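PDB 2VF7: excinuclease ABC, subunit A. from Deinococcus radiodurans, which binds DNA and ADP/ATP as a zinc-containing ABC-type ATPase and probably takes part in recognising damaged DNA during excision repair. Local coordinates for residues N192-L197 against Y251-S256; G630-F634 against R671-T676; V612-F616 against K684-V689. The protein carries 1 engineered substitution. One frame throughout, in Å; residues are numbered along the deposited sequence.

Contact 1: residues N192-L197 against Y251-S256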
ATOM      1  N   ASN A 192      30.065  21.101  -6.030  1.00 49.18           N
ATOM      2  CA  ASN A 192      30.614  19.751  -5.925  1.00 48.64           C
ATOM      3  C   ASN A 192      31.362  19.285  -7.171  1.00 48.20           C
ATOM      4  O   ASN A 192      32.482  18.824  -7.064  1.00 48.44           O
ATOM      5  CB  ASN A 192      29.481  18.774  -5.640  1.00 48.81           C
ATOM      6  CG  ASN A 192      29.965  17.333  -5.436  1.00 50.21           C
ATOM      7  OD1 ASN A 192      29.303  16.378  -5.865  1.00 49.92           O
ATOM      8  ND2 ASN A 192      31.108  17.174  -4.774  1.00 49.13           N
ATOM      9  N   GLN A 193      30.751  19.421  -8.349  1.00 48.22           N
ATOM     10  CA  GLN A 193      31.369  18.964  -9.604  1.00 48.23           C
ATOM     11  C   GLN A 193      32.583  19.856  -9.955  1.00 49.18           C
ATOM     12  O   GLN A 193      33.605  19.403 -10.540  1.00 49.25           O
ATOM     13  CB  GLN A 193      30.339  18.982 -10.742  1.00 47.17           C
ATOM     14  CG  GLN A 193      29.216  17.913 -10.674  1.00 47.31           C
ATOM     15  CD  GLN A 193      29.745  16.462 -10.472  1.00 46.34           C
ATOM     16  OE1 GLN A 193      30.610  15.999 -11.200  1.00 47.54           O
ATOM     17  NE2 GLN A 193      29.219  15.773  -9.489  1.00 44.52           N
ATOM     18  N   ARG A 194      32.461  21.122  -9.563  1.00 49.23           N
ATOM     19  CA  ARG A 194      33.507  22.106  -9.740  1.00 49.64           C
ATOM     20  C   ARG A 194      34.676  21.807  -8.837  1.00 49.85           C
ATOM     21  O   ARG A 194      35.820  21.887  -9.274  1.00 49.58           O
ATOM     22  CB  ARG A 194      32.951  23.495  -9.477  1.00 49.52           C
ATOM     23  CG  ARG A 194      33.964  24.598  -9.546  1.00 51.09           C
ATOM     24  CD  ARG A 194      34.243  25.073  -8.163  1.00 50.81           C
ATOM     25  NE  ARG A 194      33.141  25.883  -7.702  1.00 50.88           N
ATOM     26  CZ  ARG A 194      33.023  26.314  -6.463  1.00 52.11           C
ATOM     27  NH1 ARG A 194      33.929  25.967  -5.553  1.00 52.17           N
ATOM     28  NH2 ARG A 194      31.993  27.074  -6.135  1.00 52.84           N
ATOM     29  N   ASP A 195      34.396  21.452  -7.578  1.00 50.73           N
ATOM     30  CA  ASP A 195      35.466  21.025  -6.662  1.00 51.34           C
ATOM     31  C   ASP A 195      36.073  19.678  -6.993  1.00 51.20           C
ATOM     32  O   ASP A 195      37.248  19.416  -6.651  1.00 51.92           O
ATOM     33  CB  ASP A 195      35.057  21.140  -5.183  1.00 52.14           C
ATOM     34  CG  ASP A 195      34.978  22.612  -4.722  1.00 53.85           C
ATOM     35  OD1 ASP A 195      35.540  23.487  -5.425  1.00 55.72           O
ATOM     36  OD2 ASP A 195      34.369  22.894  -3.676  1.00 55.97           O
ATOM     37  N   ILE A 196      35.303  18.829  -7.676  1.00 50.84           N
ATOM     38  CA  ILE A 196      35.856  17.576  -8.191  1.00 50.30           C
ATOM     39  C   ILE A 196      36.889  17.893  -9.266  1.00 50.73           C
ATOM     40  O   ILE A 196      38.001  17.353  -9.224  1.00 51.62           O
ATOM     41  CB  ILE A 196      34.755  16.567  -8.685  1.00 50.43           C
ATOM     42  CG1 ILE A 196      33.977  16.020  -7.497  1.00 48.38           C
ATOM     43  CG2 ILE A 196      35.372  15.393  -9.510  1.00 50.07           C
ATOM     44  CD1 ILE A 196      32.753  15.341  -7.889  1.00 48.49           C
ATOM     45  N   LEU A 197      36.536  18.766 -10.213  1.00 50.63           N
ATOM     46  CA  LEU A 197      37.479  19.225 -11.237  1.00 50.66           C
ATOM     47  C   LEU A 197      38.768  19.864 -10.723  1.00 51.56           C
ATOM     48  O   LEU A 197      39.798  19.700 -11.367  1.00 52.70           O
ATOM     49  CB  LEU A 197      36.811  20.160 -12.269  1.00 50.34           C
ATOM     50  CG  LEU A 197      35.602  19.670 -13.090  1.00 49.07           C
ATOM     51  CD1 LEU A 197      35.177  20.691 -14.142  1.00 47.34           C
ATOM     52  CD2 LEU A 197      35.895  18.313 -13.733  1.00 46.53           C
ATOM     53  N   TYR A 251      35.396  14.823   2.038  1.00 50.58           N
ATOM     54  CA  TYR A 251      34.577  13.719   1.566  1.00 48.95           C
ATOM     55  C   TYR A 251      35.163  13.199   0.263  1.00 48.94           C
ATOM     56  O   TYR A 251      36.128  13.760  -0.250  1.00 47.51           O
ATOM     57  CB  TYR A 251      33.105  14.129   1.420  1.00 48.84           C
ATOM     58  CG  TYR A 251      32.805  15.195   0.378  1.00 48.75           C
ATOM     59  CD1 TYR A 251      32.951  16.549   0.679  1.00 47.90           C
ATOM     60  CD2 TYR A 251      32.333  14.847  -0.896  1.00 46.56           C
ATOM     61  CE1 TYR A 251      32.673  17.532  -0.253  1.00 47.33           C
ATOM     62  CE2 TYR A 251      32.057  15.813  -1.832  1.00 48.69           C
ATOM     63  CZ  TYR A 251      32.226  17.167  -1.495  1.00 49.63           C
ATOM     64  OH  TYR A 251      31.959  18.151  -2.415  1.00 50.86           O
ATOM     65  N   MET A 252      34.610  12.077  -0.218  1.00 48.98           N
ATOM     66  CA  MET A 252      34.943  11.504  -1.517  1.00 48.50           C
ATOM     67  C   MET A 252      33.823  11.848  -2.455  1.00 48.45           C
ATOM     68  O   MET A 252      32.675  11.483  -2.194  1.00 47.81           O
ATOM     69  CB  MET A 252      35.071   9.975  -1.448  1.00 48.48           C
ATOM     70  CG  MET A 252      36.110   9.448  -0.464  1.00 48.97           C
ATOM     71  SD  MET A 252      37.815   9.867  -0.902  1.00 51.08           S
ATOM     72  CE  MET A 252      37.885   9.441  -2.645  1.00 48.07           C
ATOM     73  N   GLY A 253      34.158  12.523  -3.560  1.00 48.36           N
ATOM     74  CA  GLY A 253      33.147  12.979  -4.513  1.00 48.27           C
ATOM     75  C   GLY A 253      33.134  12.108  -5.747  1.00 48.49           C
ATOM     76  O   GLY A 253      34.168  11.539  -6.098  1.00 48.85           O
ATOM     77  N   THR A 254      31.984  12.045  -6.431  1.00 48.34           N
ATOM     78  CA  THR A 254      31.830  11.250  -7.661  1.00 47.50           C
ATOM     79  C   THR A 254      31.502  12.133  -8.851  1.00 47.85           C
ATOM     80  O   THR A 254      30.510  12.877  -8.853  1.00 48.76           O
ATOM     81  CB  THR A 254      30.748  10.131  -7.501  1.00 47.42           C
ATOM     82  OG1 THR A 254      30.980   9.410  -6.279  1.00 46.08           O
ATOM     83  CG2 THR A 254      30.787   9.140  -8.670  1.00 46.48           C
ATOM     84  N   PHE A 255      32.329  12.062  -9.878  1.00 47.29           N
ATOM     85  CA  PHE A 255      32.110  12.900 -11.058  1.00 47.51           C
ATOM     86  C   PHE A 255      30.869  12.463 -11.832  1.00 47.64           C
ATOM     87  O   PHE A 255      30.555  11.286 -11.910  1.00 48.13           O
ATOM     88  CB  PHE A 255      33.332  12.880 -11.977  1.00 47.09           C
ATOM     89  CG  PHE A 255      33.224  13.822 -13.137  1.00 47.05           C
ATOM     90  CD1 PHE A 255      33.245  15.202 -12.934  1.00 46.17           C
ATOM     91  CD2 PHE A 255      33.079  13.331 -14.433  1.00 47.18           C
ATOM     92  CE1 PHE A 255      33.121  16.090 -14.016  1.00 48.41           C
ATOM     93  CE2 PHE A 255      32.950  14.198 -15.520  1.00 47.78           C
ATOM     94  CZ  PHE A 255      32.977  15.585 -15.314  1.00 48.16           C
ATOM     95  N   SER A 256      30.133  13.430 -12.348  1.00 48.10           N
ATOM     96  CA  SER A 256      29.098  13.159 -13.320  1.00 48.64           C
ATOM     97  C   SER A 256      29.191  14.208 -14.409  1.00 48.93           C
ATOM     98  O   SER A 256      29.182  15.409 -14.129  1.00 49.56           O
ATOM     99  CB  SER A 256      27.717  13.173 -12.694  1.00 48.22           C
ATOM    100  OG  SER A 256      26.855  13.883 -13.560  1.00 50.54           O
TER
HETATM  101  O   HOH W   1      31.715  21.036  -2.405  1.00 39.64           O

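Contact 2: residues G630-F634 against R671-T676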
ATOM      1  N   GLY A 630       9.003  41.399   8.256  1.00 55.28           N
ATOM      2  CA  GLY A 630       9.546  40.119   7.800  1.00 55.66           C
ATOM      3  C   GLY A 630       9.482  38.988   8.818  1.00 55.31           C
ATOM      4  O   GLY A 630       9.234  37.852   8.452  1.00 57.35           O
ATOM      5  N   ARG A 631       9.685  39.285  10.092  1.00 54.67           N
ATOM      6  CA  ARG A 631       9.471  38.319  11.167  1.00 53.88           C
ATOM      7  C   ARG A 631       8.092  37.623  11.082  1.00 54.38           C
ATOM      8  O   ARG A 631       7.911  36.539  11.604  1.00 54.03           O
ATOM      9  CB  ARG A 631       9.613  39.041  12.515  1.00 53.56           C
ATOM     10  CG  ARG A 631       9.524  38.178  13.764  1.00 51.45           C
ATOM     11  CD  ARG A 631      10.818  37.395  13.963  1.00 51.59           C
ATOM     12  NE  ARG A 631      10.663  36.314  14.936  1.00 48.39           N
ATOM     13  CZ  ARG A 631      11.656  35.765  15.607  1.00 49.27           C
ATOM     14  NH1 ARG A 631      12.906  36.182  15.430  1.00 48.62           N
ATOM     15  NH2 ARG A 631      11.393  34.806  16.476  1.00 51.44           N
ATOM     16  N   PHE A 632       7.116  38.264  10.439  1.00 54.86           N
ATOM     17  CA  PHE A 632       5.735  37.804  10.520  1.00 54.68           C
ATOM     18  C   PHE A 632       5.299  37.175   9.203  1.00 54.83           C
ATOM     19  O   PHE A 632       4.129  36.850   9.011  1.00 55.26           O
ATOM     20  CB  PHE A 632       4.799  38.929  11.010  1.00 54.72           C
ATOM     21  CG  PHE A 632       5.201  39.515  12.351  1.00 54.80           C
ATOM     22  CD1 PHE A 632       4.802  38.915  13.542  1.00 54.67           C
ATOM     23  CD2 PHE A 632       5.993  40.654  12.418  1.00 54.90           C
ATOM     24  CE1 PHE A 632       5.197  39.439  14.792  1.00 55.15           C
ATOM     25  CE2 PHE A 632       6.399  41.189  13.669  1.00 54.41           C
ATOM     26  CZ  PHE A 632       5.984  40.587  14.855  1.00 53.15           C
ATOM     27  N   SER A 633       6.263  36.997   8.304  1.00 54.58           N
ATOM     28  CA  SER A 633       6.059  36.237   7.094  1.00 54.72           C
ATOM     29  C   SER A 633       6.298  34.754   7.386  1.00 54.45           C
ATOM     30  O   SER A 633       7.198  34.400   8.150  1.00 54.61           O
ATOM     31  CB  SER A 633       7.033  36.715   6.009  1.00 55.31           C
ATOM     32  OG  SER A 633       6.642  36.260   4.719  1.00 56.16           O
ATOM     33  N   PHE A 634       5.491  33.881   6.802  1.00 53.96           N
ATOM     34  CA  PHE A 634       5.815  32.452   6.834  1.00 53.41           C
ATOM     35  C   PHE A 634       6.450  32.043   5.510  1.00 53.79           C
ATOM     36  O   PHE A 634       6.594  30.862   5.246  1.00 54.17           O
ATOM     37  CB  PHE A 634       4.578  31.597   7.138  1.00 53.41           C
ATOM     38  CG  PHE A 634       3.404  31.892   6.255  1.00 52.71           C
ATOM     39  CD1 PHE A 634       3.295  31.302   4.997  1.00 52.05           C
ATOM     40  CD2 PHE A 634       2.416  32.776   6.666  1.00 52.85           C
ATOM     41  CE1 PHE A 634       2.242  31.603   4.174  1.00 52.24           C
ATOM     42  CE2 PHE A 634       1.359  33.078   5.845  1.00 52.12           C
ATOM     43  CZ  PHE A 634       1.260  32.495   4.614  1.00 53.32           C
ATOM     44  N   ARG A 671       2.215  27.824  12.221  1.00 57.08           N
ATOM     45  CA  ARG A 671       3.167  28.250  11.158  1.00 57.17           C
ATOM     46  C   ARG A 671       4.364  29.085  11.655  1.00 57.33           C
ATOM     47  O   ARG A 671       5.234  29.457  10.848  1.00 57.53           O
ATOM     48  CB  ARG A 671       2.490  29.054  10.061  1.00 56.67           C
ATOM     49  CG  ARG A 671       1.537  28.369   9.140  1.00 59.01           C
ATOM     50  CD  ARG A 671       1.036  29.401   8.088  1.00 57.73           C
ATOM     51  NE  ARG A 671      -0.202  28.995   7.418  1.00 60.47           N
ATOM     52  CZ  ARG A 671      -0.288  28.530   6.166  1.00 59.74           C
ATOM     53  NH1 ARG A 671       0.794  28.402   5.413  1.00 60.30           N
ATOM     54  NH2 ARG A 671      -1.473  28.206   5.652  1.00 59.03           N
ATOM     55  N   TYR A 672       4.408  29.384  12.957  1.00 56.85           N
ATOM     56  CA  TYR A 672       5.422  30.282  13.517  1.00 56.48           C
ATOM     57  C   TYR A 672       6.085  29.680  14.729  1.00 56.71           C
ATOM     58  O   TYR A 672       5.493  28.818  15.386  1.00 57.31           O
ATOM     59  CB  TYR A 672       4.797  31.634  13.902  1.00 56.28           C
ATOM     60  CG  TYR A 672       4.242  32.413  12.726  1.00 55.86           C
ATOM     61  CD1 TYR A 672       5.045  33.301  12.014  1.00 53.64           C
ATOM     62  CD2 TYR A 672       2.894  32.236  12.304  1.00 57.30           C
ATOM     63  CE1 TYR A 672       4.527  34.015  10.920  1.00 54.95           C
ATOM     64  CE2 TYR A 672       2.367  32.948  11.210  1.00 54.55           C
ATOM     65  CZ  TYR A 672       3.198  33.830  10.528  1.00 55.17           C
ATOM     66  OH  TYR A 672       2.699  34.542   9.466  1.00 56.48           O
ATOM     67  N   ASN A 673       7.311  30.118  15.030  1.00 56.26           N
ATOM     68  CA  ASN A 673       7.961  29.709  16.278  1.00 55.88           C
ATOM     69  C   ASN A 673       7.266  30.365  17.470  1.00 56.35           C
ATOM     70  O   ASN A 673       6.395  31.208  17.277  1.00 56.81           O
ATOM     71  CB  ASN A 673       9.502  29.878  16.263  1.00 54.68           C
ATOM     72  CG  ASN A 673       9.950  31.320  16.128  1.00 54.22           C
ATOM     73  OD1 ASN A 673       9.309  32.238  16.631  1.00 55.53           O
ATOM     74  ND2 ASN A 673      11.073  31.522  15.464  1.00 51.28           N
ATOM     75  N   ALA A 674       7.613  29.942  18.684  1.00 56.80           N
ATOM     76  CA  ALA A 674       6.920  30.357  19.901  1.00 57.17           C
ATOM     77  C   ALA A 674       7.195  31.806  20.247  1.00 57.47           C
ATOM     78  O   ALA A 674       6.358  32.483  20.827  1.00 57.84           O
ATOM     79  CB  ALA A 674       7.331  29.467  21.068  1.00 56.66           C
ATOM     80  N   GLU A 675       8.390  32.267  19.914  1.00 58.11           N
ATOM     81  CA  GLU A 675       8.833  33.610  20.254  1.00 58.37           C
ATOM     82  C   GLU A 675       8.104  34.662  19.416  1.00 57.94           C
ATOM     83  O   GLU A 675       7.842  35.765  19.885  1.00 57.79           O
ATOM     84  CB  GLU A 675      10.342  33.700  20.064  1.00 58.95           C
ATOM     85  CG  GLU A 675      10.910  35.077  20.200  1.00 62.30           C
ATOM     86  CD  GLU A 675      12.389  35.092  19.975  1.00 67.27           C
ATOM     87  OE1 GLU A 675      12.997  33.996  20.038  1.00 69.79           O
ATOM     88  OE2 GLU A 675      12.943  36.195  19.751  1.00 69.85           O
ATOM     89  N   THR A 676       7.754  34.296  18.184  1.00 57.72           N
ATOM     90  CA  THR A 676       6.978  35.171  17.301  1.00 57.24           C
ATOM     91  C   THR A 676       5.526  35.325  17.788  1.00 56.92           C
ATOM     92  O   THR A 676       4.905  36.356  17.559  1.00 56.66           O
ATOM     93  CB  THR A 676       7.028  34.652  15.848  1.00 57.36           C
ATOM     94  OG1 THR A 676       8.388  34.382  15.484  1.00 56.70           O
ATOM     95  CG2 THR A 676       6.454  35.649  14.896  1.00 57.38           C
TER

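Contact 3: residues V612-F616 against K684-V689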
ATOM      1  N   VAL A 612      -0.969  43.574   7.370  1.00 58.23           N
ATOM      2  CA  VAL A 612      -1.102  42.863   8.625  1.00 56.85           C
ATOM      3  C   VAL A 612       0.270  42.748   9.293  1.00 56.66           C
ATOM      4  O   VAL A 612       0.395  42.966  10.500  1.00 57.26           O
ATOM      5  CB  VAL A 612      -1.773  41.464   8.422  1.00 56.96           C
ATOM      6  CG1 VAL A 612      -1.755  40.651   9.709  1.00 56.92           C
ATOM      7  CG2 VAL A 612      -3.193  41.607   7.913  1.00 55.03           C
ATOM      8  N   ARG A 613       1.309  42.438   8.524  1.00 55.97           N
ATOM      9  CA  ARG A 613       2.627  42.204   9.124  1.00 55.43           C
ATOM     10  C   ARG A 613       3.265  43.519   9.552  1.00 55.15           C
ATOM     11  O   ARG A 613       3.986  43.593  10.544  1.00 54.17           O
ATOM     12  CB  ARG A 613       3.538  41.481   8.149  1.00 55.63           C
ATOM     13  CG  ARG A 613       3.004  40.153   7.692  1.00 54.83           C
ATOM     14  CD  ARG A 613       4.056  39.411   6.911  1.00 52.93           C
ATOM     15  NE  ARG A 613       4.181  39.907   5.546  1.00 51.03           N
ATOM     16  CZ  ARG A 613       5.224  40.595   5.083  1.00 49.01           C
ATOM     17  NH1 ARG A 613       6.250  40.874   5.865  1.00 49.65           N
ATOM     18  NH2 ARG A 613       5.243  40.983   3.829  1.00 48.21           N
ATOM     19  N   LYS A 614       2.996  44.547   8.756  1.00 55.32           N
ATOM     20  CA  LYS A 614       3.248  45.963   9.075  1.00 54.84           C
ATOM     21  C   LYS A 614       2.686  46.395  10.448  1.00 54.05           C
ATOM     22  O   LYS A 614       3.359  47.082  11.204  1.00 54.45           O
ATOM     23  CB  LYS A 614       2.645  46.794   7.942  1.00 54.87           C
ATOM     24  CG  LYS A 614       2.917  48.252   7.979  1.00 57.57           C
ATOM     25  CD  LYS A 614       1.983  48.997   7.032  1.00 61.05           C
ATOM     26  CE  LYS A 614       0.648  49.388   7.699  1.00 64.64           C
ATOM     27  NZ  LYS A 614      -0.383  48.309   7.609  1.00 64.17           N
ATOM     28  N   LEU A 615       1.461  45.978  10.768  1.00 53.89           N
ATOM     29  CA  LEU A 615       0.788  46.353  12.023  1.00 52.61           C
ATOM     30  C   LEU A 615       1.369  45.637  13.219  1.00 52.46           C
ATOM     31  O   LEU A 615       1.270  46.117  14.347  1.00 52.31           O
ATOM     32  CB  LEU A 615      -0.716  46.025  11.965  1.00 52.33           C
ATOM     33  CG  LEU A 615      -1.673  46.732  10.997  1.00 52.17           C
ATOM     34  CD1 LEU A 615      -3.070  46.126  11.030  1.00 48.49           C
ATOM     35  CD2 LEU A 615      -1.720  48.256  11.253  1.00 49.99           C
ATOM     36  N   PHE A 616       1.913  44.446  12.984  1.00 52.80           N
ATOM     37  CA  PHE A 616       2.597  43.674  14.031  1.00 52.43           C
ATOM     38  C   PHE A 616       3.994  44.228  14.310  1.00 52.69           C
ATOM     39  O   PHE A 616       4.407  44.313  15.458  1.00 53.12           O
ATOM     40  CB  PHE A 616       2.644  42.183  13.663  1.00 52.22           C
ATOM     41  CG  PHE A 616       1.412  41.405  14.099  1.00 51.12           C
ATOM     42  CD1 PHE A 616       0.288  41.350  13.293  1.00 50.10           C
ATOM     43  CD2 PHE A 616       1.389  40.747  15.325  1.00 49.37           C
ATOM     44  CE1 PHE A 616      -0.858  40.674  13.707  1.00 49.51           C
ATOM     45  CE2 PHE A 616       0.264  40.067  15.744  1.00 49.86           C
ATOM     46  CZ  PHE A 616      -0.865  40.014  14.935  1.00 48.60           C
ATOM     47  N   LYS A 684      -4.382  39.880  19.943  1.00 53.46           N
ATOM     48  CA  LYS A 684      -4.295  38.725  19.044  1.00 53.71           C
ATOM     49  C   LYS A 684      -2.858  38.463  18.571  1.00 54.46           C
ATOM     50  O   LYS A 684      -2.180  39.393  18.143  1.00 54.80           O
ATOM     51  CB  LYS A 684      -5.157  38.977  17.805  1.00 53.62           C
ATOM     52  CG  LYS A 684      -6.653  39.011  18.067  1.00 53.38           C
ATOM     53  CD  LYS A 684      -7.449  38.527  16.855  1.00 52.40           C
ATOM     54  CE  LYS A 684      -8.962  38.635  17.120  1.00 51.24           C
ATOM     55  NZ  LYS A 684      -9.329  38.143  18.485  1.00 50.96           N
ATOM     56  N   ASN A 685      -2.381  37.215  18.616  1.00 55.22           N
ATOM     57  CA  ASN A 685      -1.070  36.918  18.010  1.00 56.04           C
ATOM     58  C   ASN A 685      -1.243  36.766  16.510  1.00 56.57           C
ATOM     59  O   ASN A 685      -2.340  36.959  16.025  1.00 57.26           O
ATOM     60  CB  ASN A 685      -0.293  35.754  18.688  1.00 56.27           C
ATOM     61  CG  ASN A 685      -1.057  34.421  18.702  1.00 56.16           C
ATOM     62  OD1 ASN A 685      -1.716  34.062  17.738  1.00 56.75           O
ATOM     63  ND2 ASN A 685      -0.961  33.691  19.807  1.00 53.62           N
ATOM     64  N   ILE A 686      -0.190  36.465  15.761  1.00 57.29           N
ATOM     65  CA  ILE A 686      -0.303  36.459  14.299  1.00 58.08           C
ATOM     66  C   ILE A 686      -1.064  35.219  13.803  1.00 59.42           C
ATOM     67  O   ILE A 686      -1.632  35.227  12.705  1.00 60.60           O
ATOM     68  CB  ILE A 686       1.098  36.594  13.589  1.00 57.87           C
ATOM     69  CG1 ILE A 686       0.950  36.732  12.061  1.00 58.76           C
ATOM     70  CG2 ILE A 686       2.011  35.399  13.916  1.00 57.02           C
ATOM     71  CD1 ILE A 686       0.350  38.088  11.527  1.00 56.19           C
ATOM     72  N   ALA A 687      -1.057  34.161  14.615  1.00 59.65           N
ATOM     73  CA  ALA A 687      -1.774  32.919  14.334  1.00 59.47           C
ATOM     74  C   ALA A 687      -3.218  33.094  14.745  1.00 59.42           C
ATOM     75  O   ALA A 687      -4.109  32.455  14.182  1.00 59.67           O
ATOM     76  CB  ALA A 687      -1.144  31.767  15.113  1.00 59.49           C
ATOM     77  N   ASP A 688      -3.443  33.971  15.732  1.00 59.43           N
ATOM     78  CA  ASP A 688      -4.789  34.354  16.144  1.00 58.82           C
ATOM     79  C   ASP A 688      -5.483  35.018  14.976  1.00 58.32           C
ATOM     80  O   ASP A 688      -6.663  34.734  14.740  1.00 58.90           O
ATOM     81  CB  ASP A 688      -4.796  35.292  17.353  1.00 59.40           C
ATOM     82  CG  ASP A 688      -4.680  34.562  18.697  1.00 59.79           C
ATOM     83  OD1 ASP A 688      -4.064  35.137  19.604  1.00 59.57           O
ATOM     84  OD2 ASP A 688      -5.211  33.446  18.874  1.00 61.35           O
ATOM     85  N   VAL A 689      -4.775  35.866  14.215  1.00 57.39           N
ATOM     86  CA  VAL A 689      -5.419  36.485  13.043  1.00 55.79           C
ATOM     87  C   VAL A 689      -5.622  35.539  11.853  1.00 56.02           C
ATOM     88  O   VAL A 689      -6.651  35.557  11.233  1.00 56.68           O
ATOM     89  CB  VAL A 689      -4.840  37.905  12.594  1.00 56.80           C
ATOM     90  CG1 VAL A 689      -4.295  38.749  13.782  1.00 53.41           C
ATOM     91  CG2 VAL A 689      -3.850  37.834  11.461  1.00 54.46           C
TER

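Contact 1: residues N192-L197 against Y251-S256
F255 (67 Å² covered), Q193 (64 Å²) and I196 (55 Å²) carry most of this contact, in which helix segment N192-L197 crosses strand 251-254 at 100° with the axes 8.6 Å apart. Q193 reads the backbone just where the strand ends: its NE2 donates to T254 O (3.2 Å, 171°) while its OE1 accepts from S256 N (2.9 Å, 169°). Both bonds are nearly straight, and their partners belong to the peptide groups flanking F255, so one carboxamide serves both. I196 points its CA-to-CB bond at the strand and lays CD1 3.5 Å from T254 O, over G253, where a CB would crowd I196 CG1. I196 CG2 lies 4.0 Å from F255 CD1, and L197 CD2 lies 3.6 Å from F255 CE1; the F255 ring also stacks with W218. This joins helix 187-199 to the two-stranded antiparallel sheet 227-230/251-254 of the UvrA DNA-binding domain. The chemistry implies a mixed contact: two directional carboxamide-to-backbone hydrogen bonds set beside an apolar patch of I196, L197 and F255.

Contact 2: residues G630-F634 against R671-T676
R671 opens the second segment by laying its guanidinium over the F634 ring: CZ stands 4.6 Å from the ring centroid and 14° off the normal, a cation-pi contact, and CD adds a CH-pi contact at 4.1 Å. NH2 donates to the carbonyl of G725, and NH1 to those of P598 and G646. Next, Y672 OH donates to F632 O (2.8 Å), and its CZ lies 4.1 Å from F634 CD2. N673 OD1 accepts from T676 N (3.0 Å), an Asx motif, and takes a weak bond from R631 NH2 (3.3 Å, 134°). E675 OE2 reaches R631 NH2 only as a long salt bridge of 3.9 Å, well out of the guanidinium plane; its hydrogen-bond partner is Y627. T676 OG1 receives R631 NE (3.0 Å, 151°), while its CG2 rests 3.9 Å from F632 CD1. Backbone bonds from R671 to C641 and from N673 to G639 place this loop beside the second Cys4 zinc site, whose ion is about 6 Å from the R671 side chain. Strands 649-652 and 660-663 lie between the two segments in sequence; F632 packs on helix 609-617, and Y672 touches both that helix and helix 686-690.

Contact 3: residues V612-F616 against K684-V689
V612 aims its CA-to-CB bond at the facing helix, and its CG1 touches both I686 CD1 (3.8 Å) and V689 CG2 (3.9 Å), which lie one turn apart. R613 turns sideways and sends NH1 to A629 O, outside this pair. The next to engage is F616, one turn on and bonded to V612 through the helical F616 N to V612 O link of 3.3 Å. The helix it faces begins with a capping box: N685, at the N-cap, accepts from D688 N through OD1 (2.6 Å, 137°), and D688 OD1 accepts in return from N685 N (2.9 Å, 170°). This reciprocal pair satisfies amides at the start of helix 686-690, which follows the loops of the second zinc module, with the side chain of I686 about 12 Å from the zinc ion. F616 covers that helix start and has 83 Å² buried. I686 CD1 sits over one face of its ring, 4.0 Å from the centroid and 28° off the normal, a CH-pi contact. At the ring edge lie V689 CG1, 3.8 Å from F616 CZ, and K684 O, 3.5 Å from F616 CE2. Beyond the two segments, the F616 ring also meets that of F632, planes at about 40°.

How the contacts relate
From the N terminus, contact 1 closes a loop of 53 residues within the UvrA DNA-binding domain, joining helix 187-199 to strand 251-254 before the other two begin. Contact 3 then opens at helix 609-617 and closes, with 67 residues between its segments, at 684-689, the start of helix 686-690. Contact 2, with 36 residues between its segments, including strands 649-652 and 660-663, nests inside it and joins the loop after helix 620-624 to the loop before helix 686-690, beside the second zinc site. Contacts 2 and 3 have centres 10 Å apart and touch, F632 O lying 3.3 Å from R613 CD. Contact 1's nearest atoms are about 28 Å from contact 2 and about 32 Å from contact 3.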